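Side-chain contacts in iron-containing superoxide dismutase B2 (Trypanosoma brucei, PDB 3ESF), which probably catalyses the dismutation of superoxide to hydrogen peroxide and molecular oxygen at an iron centre: residues T26-K31 with N77-S82; N115-H120 with C160-H165. The protein carries 1 engineered substitution. One frame throughout, in Å; residues are numbered along the deposited sequence.

Overall arrangement
Both contacts are buried and meet at the same iron, to which contact 1 gives H28 and contact 2 gives D161 and H165; H76 completes the protein ligands. Contact 1 joins two helices running in roughly opposite directions, 22-45 and 64-81, of the alpha-hairpin domain, whereas contact 2 sets the end of helix 106-119 against the end of strand 154-161 and the turn after it, in the C-terminal domain. Their centres lie about 15 Å apart, and Y79 bridges them by packing on C160 and D161. The chemistry differs: an aromatic cluster with a bridging water holds 26-31 to 77-82, while small aliphatic groups join 115-120 to 160-165. Each contact also reaches the second subunit.

Contact 1 of 2, residues T26-K31 with N77-S82; sequences TFHYDK and NFYWES. With FE (Fe (III) ion), chain E.
H28 and Y29 of helix 22-45 meet Y79 and W80 of helix 64-81 in a buried aromatic cluster between two helices running in roughly opposite directions; the axes of segments 26-31 and 77-81 come no closer than 12.3 Å. Both H28 and Y29 carry CG anti to the backbone N (chi1 -163° and -174°), which turns their rings toward 77-82. W80 turns the other way, its CG anti to the carbonyl carbon, and brings the benzo rim of its indole to H28. Its edge points at the face of H28 in an offset edge-to-face pair, where W80 CH2 lies 3.4 Å from H28 ND1 and the planes stand at 68°. The pyrrole side of the same indole reaches the edge of the Y29 ring, where W80 NE1 lies 3.4 Å from Y29 CD1; that N-H is bonded to H33. Y79 meets H28 rim to rim, Y79 CE2 3.5 Å from H28 CE1. A water lies in the planes of both rings, accepting from H28 ND1 at 2.8 Å and bonded to Y79 OH, which also pairs with Y178. With H28 ND1 engaged this way and H28 NE2 on the iron at 2.2 Å, the imidazole is pinned at both nitrogens, and the hydrogen-bonded ND1-H would probably strengthen donation to the metal.

Contact 2 of 2, residues N115-H120 with C160-H165; sequences NAAVGH and CDVWEH. With FE (Fe (III) ion), chain E.
A chi1 of -59° on V162 swings CG1 anti to the carbonyl carbon and CG2 between the backbone N and that carbon, spreading the two methyls over the C-terminal end of helix 106-119. This is the helix-to-sheet packing of the C-terminal alpha/beta domain of iron superoxide dismutases, made where strand 154-161 ends and the chain turns through the metal site. CG1 of V162 lies 4.1 Å from A117 CB and 3.6 Å from A117 O, a carbonyl that accepts a hydrogen bond from R175. The other methyl, V162 CG2, rests 3.9 Å from H120 CB, just past the helix end. The H120 ring is turned to other partners, its two nitrogens bonded to Q141 and H143.

On both sides of V162 in the chain lie iron ligands, D161 just before it and H165 three residues after. D161 has CG anti to its backbone nitrogen (chi1 -167°), and its carboxylate divides the work: OD2 binds the iron at 2.0 Å, while OD1 accepts from W163 N in an Asx turn, at 3.2 Å and from above the carboxylate plane. The water on the iron donates weakly to that same OD1 and lies over one face of the W163 indole. H165 ND1 bonds to E164 of the second subunit, tying the site to the dimer interface, and H165 NE2 binds the iron at 2.1 Å.

Contact 1 of 2, residues T26-K31 with N77-S82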
loop_
_atom_site.group_PDB
_atom_site.type_symbol
_atom_site.label_atom_id
_atom_site.label_comp_id
_atom_site.label_asym_id
_atom_site.label_seq_id
_atom_site.Cartn_x
_atom_site.Cartn_y
_atom_site.Cartn_z
ATOM N N THR A 26 4.445 -17.847 2.740
ATOM C CA THR A 26 3.152 -18.561 2.553
ATOM C C THR A 26 2.012 -17.604 2.287
ATOM O O THR A 26 1.310 -17.763 1.285
ATOM C CB THR A 26 2.784 -19.440 3.756
ATOM O OG1 THR A 26 3.764 -20.467 3.890
ATOM C CG2 THR A 26 1.453 -20.111 3.537
ATOM N N PHE A 27 1.805 -16.620 3.168
ATOM C CA PHE A 27 0.726 -15.644 2.916
ATOM C C PHE A 27 0.956 -14.910 1.604
ATOM O O PHE A 27 0.020 -14.723 0.824
ATOM C CB PHE A 27 0.492 -14.681 4.103
ATOM C CG PHE A 27 -0.383 -15.264 5.180
ATOM C CD1 PHE A 27 -1.767 -15.125 5.118
ATOM C CD2 PHE A 27 0.171 -16.005 6.221
ATOM C CE1 PHE A 27 -2.588 -15.684 6.105
ATOM C CE2 PHE A 27 -0.629 -16.560 7.206
ATOM C CZ PHE A 27 -2.014 -16.411 7.146
ATOM N N HIS A 28 2.196 -14.514 1.344
ATOM C CA HIS A 28 2.474 -13.670 0.191
ATOM C C HIS A 28 2.206 -14.397 -1.152
ATOM O O HIS A 28 1.564 -13.845 -2.079
ATOM C CB HIS A 28 3.915 -13.157 0.286
ATOM C CG HIS A 28 4.189 -11.991 -0.596
ATOM N ND1 HIS A 28 5.433 -11.423 -0.706
ATOM C CD2 HIS A 28 3.381 -11.297 -1.431
ATOM C CE1 HIS A 28 5.384 -10.427 -1.570
ATOM N NE2 HIS A 28 4.149 -10.329 -2.020
ATOM N N TYR A 29 2.687 -15.640 -1.224
ATOM C CA TYR A 29 2.489 -16.491 -2.392
ATOM C C TYR A 29 1.067 -17.053 -2.437
ATOM O O TYR A 29 0.393 -16.876 -3.445
ATOM C CB TYR A 29 3.543 -17.626 -2.463
ATOM C CG TYR A 29 3.494 -18.465 -3.734
ATOM C CD1 TYR A 29 4.306 -18.149 -4.843
ATOM C CD2 TYR A 29 2.657 -19.587 -3.822
ATOM C CE1 TYR A 29 4.260 -18.913 -6.010
ATOM C CE2 TYR A 29 2.587 -20.339 -4.973
ATOM C CZ TYR A 29 3.396 -20.004 -6.075
ATOM O OH TYR A 29 3.343 -20.784 -7.218
ATOM N N ASP A 30 0.614 -17.708 -1.357
ATOM C CA ASP A 30 -0.671 -18.445 -1.388
ATOM C C ASP A 30 -1.893 -17.527 -1.431
ATOM O O ASP A 30 -2.884 -17.860 -2.065
ATOM C CB ASP A 30 -0.827 -19.417 -0.215
ATOM C CG ASP A 30 -0.006 -20.688 -0.369
ATOM O OD1 ASP A 30 0.545 -20.943 -1.465
ATOM O OD2 ASP A 30 0.090 -21.448 0.620
ATOM N N LYS A 31 -1.818 -16.402 -0.722
ATOM C CA LYS A 31 -2.935 -15.459 -0.646
ATOM C C LYS A 31 -2.820 -14.347 -1.693
ATOM O O LYS A 31 -3.659 -14.282 -2.587
ATOM C CB LYS A 31 -3.149 -14.936 0.788
ATOM C CG LYS A 31 -3.242 -16.058 1.885
ATOM C CD LYS A 31 -4.466 -16.958 1.650
ATOM C CE LYS A 31 -4.995 -17.651 2.929
ATOM N NZ LYS A 31 -3.972 -18.307 3.821
ATOM N N ASN A 77 6.267 -13.023 -9.797
ATOM C CA ASN A 77 7.122 -14.053 -10.391
ATOM C C ASN A 77 8.576 -13.569 -10.405
ATOM O O ASN A 77 9.503 -14.289 -9.990
ATOM C CB ASN A 77 6.687 -14.398 -11.831
ATOM C CG ASN A 77 5.383 -15.216 -11.892
ATOM O OD1 ASN A 77 4.922 -15.762 -10.891
ATOM N ND2 ASN A 77 4.824 -15.338 -13.097
ATOM N N PHE A 78 8.754 -12.346 -10.885
ATOM C CA PHE A 78 10.080 -11.760 -11.029
ATOM C C PHE A 78 10.734 -11.530 -9.652
ATOM O O PHE A 78 11.936 -11.758 -9.468
ATOM C CB PHE A 78 9.973 -10.439 -11.817
ATOM C CG PHE A 78 11.236 -10.067 -12.524
ATOM C CD1 PHE A 78 11.609 -10.718 -13.705
ATOM C CD2 PHE A 78 12.068 -9.090 -12.011
ATOM C CE1 PHE A 78 12.796 -10.383 -14.362
ATOM C CE2 PHE A 78 13.248 -8.738 -12.669
ATOM C CZ PHE A 78 13.609 -9.387 -13.839
ATOM N N TYR A 79 9.925 -11.077 -8.699
ATOM C CA TYR A 79 10.340 -10.926 -7.291
ATOM C C TYR A 79 10.911 -12.208 -6.646
ATOM O O TYR A 79 11.967 -12.154 -6.037
ATOM C CB TYR A 79 9.130 -10.445 -6.486
ATOM C CG TYR A 79 9.326 -10.322 -4.985
ATOM C CD1 TYR A 79 10.354 -9.528 -4.451
ATOM C CD2 TYR A 79 8.460 -10.987 -4.098
ATOM C CE1 TYR A 79 10.502 -9.379 -3.071
ATOM C CE2 TYR A 79 8.605 -10.870 -2.739
ATOM C CZ TYR A 79 9.614 -10.053 -2.214
ATOM O OH TYR A 79 9.740 -9.924 -0.843
ATOM N N TRP A 80 10.191 -13.329 -6.732
ATOM C CA TRP A 80 10.677 -14.591 -6.170
ATOM C C TRP A 80 11.985 -15.010 -6.822
ATOM O O TRP A 80 12.883 -15.480 -6.132
ATOM C CB TRP A 80 9.661 -15.752 -6.267
ATOM C CG TRP A 80 8.327 -15.489 -5.653
ATOM C CD1 TRP A 80 7.112 -15.611 -6.265
ATOM C CD2 TRP A 80 8.056 -15.056 -4.306
ATOM N NE1 TRP A 80 6.108 -15.262 -5.399
ATOM C CE2 TRP A 80 6.650 -14.919 -4.192
ATOM C CE3 TRP A 80 8.864 -14.764 -3.190
ATOM C CZ2 TRP A 80 6.024 -14.521 -3.003
ATOM C CZ3 TRP A 80 8.246 -14.359 -2.004
ATOM C CH2 TRP A 80 6.835 -14.242 -1.922
ATOM N N GLU A 81 12.096 -14.845 -8.142
ATOM C CA GLU A 81 13.333 -15.138 -8.861
ATOM C C GLU A 81 14.495 -14.195 -8.522
ATOM O O GLU A 81 15.659 -14.564 -8.663
ATOM C CB GLU A 81 13.091 -15.169 -10.374
ATOM C CG GLU A 81 12.325 -16.411 -10.846
ATOM C CD GLU A 81 13.085 -17.719 -10.614
ATOM O OE1 GLU A 81 14.263 -17.686 -10.196
ATOM O OE2 GLU A 81 12.499 -18.804 -10.869
ATOM N N SER A 82 14.162 -12.994 -8.050
ATOM C CA SER A 82 15.134 -11.971 -7.638
ATOM C C SER A 82 15.758 -12.268 -6.265
ATOM O O SER A 82 16.622 -11.510 -5.780
ATOM C CB SER A 82 14.469 -10.583 -7.619
ATOM O OG SER A 82 14.084 -10.165 -8.931
HETATM FE FE FE E . 3.334 -8.611 -3.093
HETATM O O HOH W 1 7.791 -11.350 0.844
HETATM O O HOH W 2 2.838 -6.800 -4.116
#

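Contact 2 of 2, residues N115-H120 with C160-H165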
loop_
_atom_site.group_PDB
_atom_site.type_symbol
_atom_site.label_atom_id
_atom_site.label_comp_id
_atom_site.label_asym_id
_atom_site.label_seq_id
_atom_site.Cartn_x
_atom_site.Cartn_y
_atom_site.Cartn_z
ATOM N N ASN A 115 17.554 3.506 -1.276
ATOM C CA ASN A 115 16.852 4.785 -1.076
ATOM C C ASN A 115 15.488 4.733 -1.772
ATOM O O ASN A 115 14.471 5.199 -1.233
ATOM C CB ASN A 115 17.721 5.985 -1.540
ATOM C CG ASN A 115 18.788 6.415 -0.501
ATOM O OD1 ASN A 115 19.664 7.242 -0.797
ATOM N ND2 ASN A 115 18.727 5.861 0.690
ATOM N N ALA A 116 15.458 4.103 -2.953
ATOM C CA ALA A 116 14.205 3.916 -3.719
ATOM C C ALA A 116 13.219 2.964 -3.025
ATOM O O ALA A 116 12.025 3.243 -2.964
ATOM C CB ALA A 116 14.528 3.374 -5.145
ATOM N N ALA A 117 13.726 1.824 -2.555
ATOM C CA ALA A 117 12.899 0.813 -1.894
ATOM C C ALA A 117 12.345 1.315 -0.539
ATOM O O ALA A 117 11.191 1.089 -0.223
ATOM C CB ALA A 117 13.691 -0.521 -1.700
ATOM N N VAL A 118 13.186 1.985 0.238
ATOM C CA VAL A 118 12.816 2.467 1.575
ATOM C C VAL A 118 11.957 3.703 1.433
ATOM O O VAL A 118 10.993 3.894 2.174
ATOM C CB VAL A 118 14.066 2.716 2.440
ATOM C CG1 VAL A 118 13.737 3.532 3.708
ATOM C CG2 VAL A 118 14.711 1.380 2.820
ATOM N N GLY A 119 12.264 4.516 0.438
ATOM C CA GLY A 119 11.537 5.771 0.269
ATOM C C GLY A 119 10.201 5.670 -0.437
ATOM O O GLY A 119 9.423 6.612 -0.374
ATOM N N HIS A 120 9.906 4.561 -1.122
ATOM C CA HIS A 120 8.670 4.506 -1.914
ATOM C C HIS A 120 7.443 4.727 -1.019
ATOM O O HIS A 120 7.299 4.033 -0.028
ATOM C CB HIS A 120 8.528 3.189 -2.694
ATOM C CG HIS A 120 7.436 3.218 -3.723
ATOM N ND1 HIS A 120 7.646 3.668 -5.012
ATOM C CD2 HIS A 120 6.118 2.897 -3.642
ATOM C CE1 HIS A 120 6.502 3.623 -5.679
ATOM N NE2 HIS A 120 5.565 3.145 -4.875
ATOM N N CYS A 160 12.426 -5.701 -5.911
ATOM C CA CYS A 160 12.012 -5.901 -4.527
ATOM C C CYS A 160 10.589 -5.329 -4.313
ATOM O O CYS A 160 10.363 -4.119 -4.525
ATOM C CB CYS A 160 13.016 -5.214 -3.587
ATOM S SG CYS A 160 12.577 -5.317 -1.837
ATOM N N ASP A 161 9.651 -6.203 -3.917
ATOM C CA ASP A 161 8.274 -5.831 -3.563
ATOM C C ASP A 161 8.321 -5.011 -2.298
ATOM O O ASP A 161 8.910 -5.460 -1.313
ATOM C CB ASP A 161 7.426 -7.124 -3.303
ATOM C CG ASP A 161 5.938 -6.874 -3.243
ATOM O OD1 ASP A 161 5.499 -5.725 -3.408
ATOM O OD2 ASP A 161 5.152 -7.863 -3.081
ATOM N N VAL A 162 7.729 -3.811 -2.315
ATOM C CA VAL A 162 7.633 -2.990 -1.073
ATOM C C VAL A 162 6.186 -2.643 -0.675
ATOM O O VAL A 162 5.949 -1.761 0.158
ATOM C CB VAL A 162 8.544 -1.738 -1.092
ATOM C CG1 VAL A 162 9.985 -2.136 -1.273
ATOM C CG2 VAL A 162 8.090 -0.702 -2.176
ATOM N N TRP A 163 5.202 -3.324 -1.274
ATOM C CA TRP A 163 3.871 -3.386 -0.666
ATOM C C TRP A 163 4.058 -3.915 0.761
ATOM O O TRP A 163 4.874 -4.827 0.981
ATOM C CB TRP A 163 2.973 -4.391 -1.405
ATOM C CG TRP A 163 2.421 -3.941 -2.739
ATOM C CD1 TRP A 163 3.132 -3.522 -3.852
ATOM C CD2 TRP A 163 1.037 -3.919 -3.113
ATOM N NE1 TRP A 163 2.247 -3.221 -4.877
ATOM C CE2 TRP A 163 0.964 -3.453 -4.449
ATOM C CE3 TRP A 163 -0.150 -4.251 -2.446
ATOM C CZ2 TRP A 163 -0.267 -3.308 -5.138
ATOM C CZ3 TRP A 163 -1.364 -4.100 -3.115
ATOM C CH2 TRP A 163 -1.410 -3.651 -4.462
ATOM N N GLU A 164 3.267 -3.394 1.693
ATOM C CA GLU A 164 3.373 -3.738 3.082
ATOM C C GLU A 164 3.215 -5.233 3.352
ATOM O O GLU A 164 3.846 -5.738 4.269
ATOM C CB GLU A 164 2.433 -2.903 3.952
ATOM C CG GLU A 164 2.975 -1.500 4.121
ATOM C CD GLU A 164 2.023 -0.509 4.767
ATOM O OE1 GLU A 164 0.804 -0.640 4.651
ATOM O OE2 GLU A 164 2.502 0.436 5.409
ATOM N N HIS A 165 2.369 -5.922 2.561
ATOM C CA HIS A 165 2.181 -7.369 2.734
ATOM C C HIS A 165 3.428 -8.215 2.456
ATOM O O HIS A 165 3.502 -9.362 2.910
ATOM C CB HIS A 165 0.983 -7.896 1.923
ATOM C CG HIS A 165 1.197 -7.911 0.443
ATOM N ND1 HIS A 165 0.355 -7.261 -0.433
ATOM C CD2 HIS A 165 2.148 -8.495 -0.318
ATOM C CE1 HIS A 165 0.762 -7.471 -1.672
ATOM N NE2 HIS A 165 1.868 -8.195 -1.625
HETATM FE FE FE E . 3.334 -8.611 -3.093
HETATM O O HOH W 2 2.838 -6.800 -4.116
#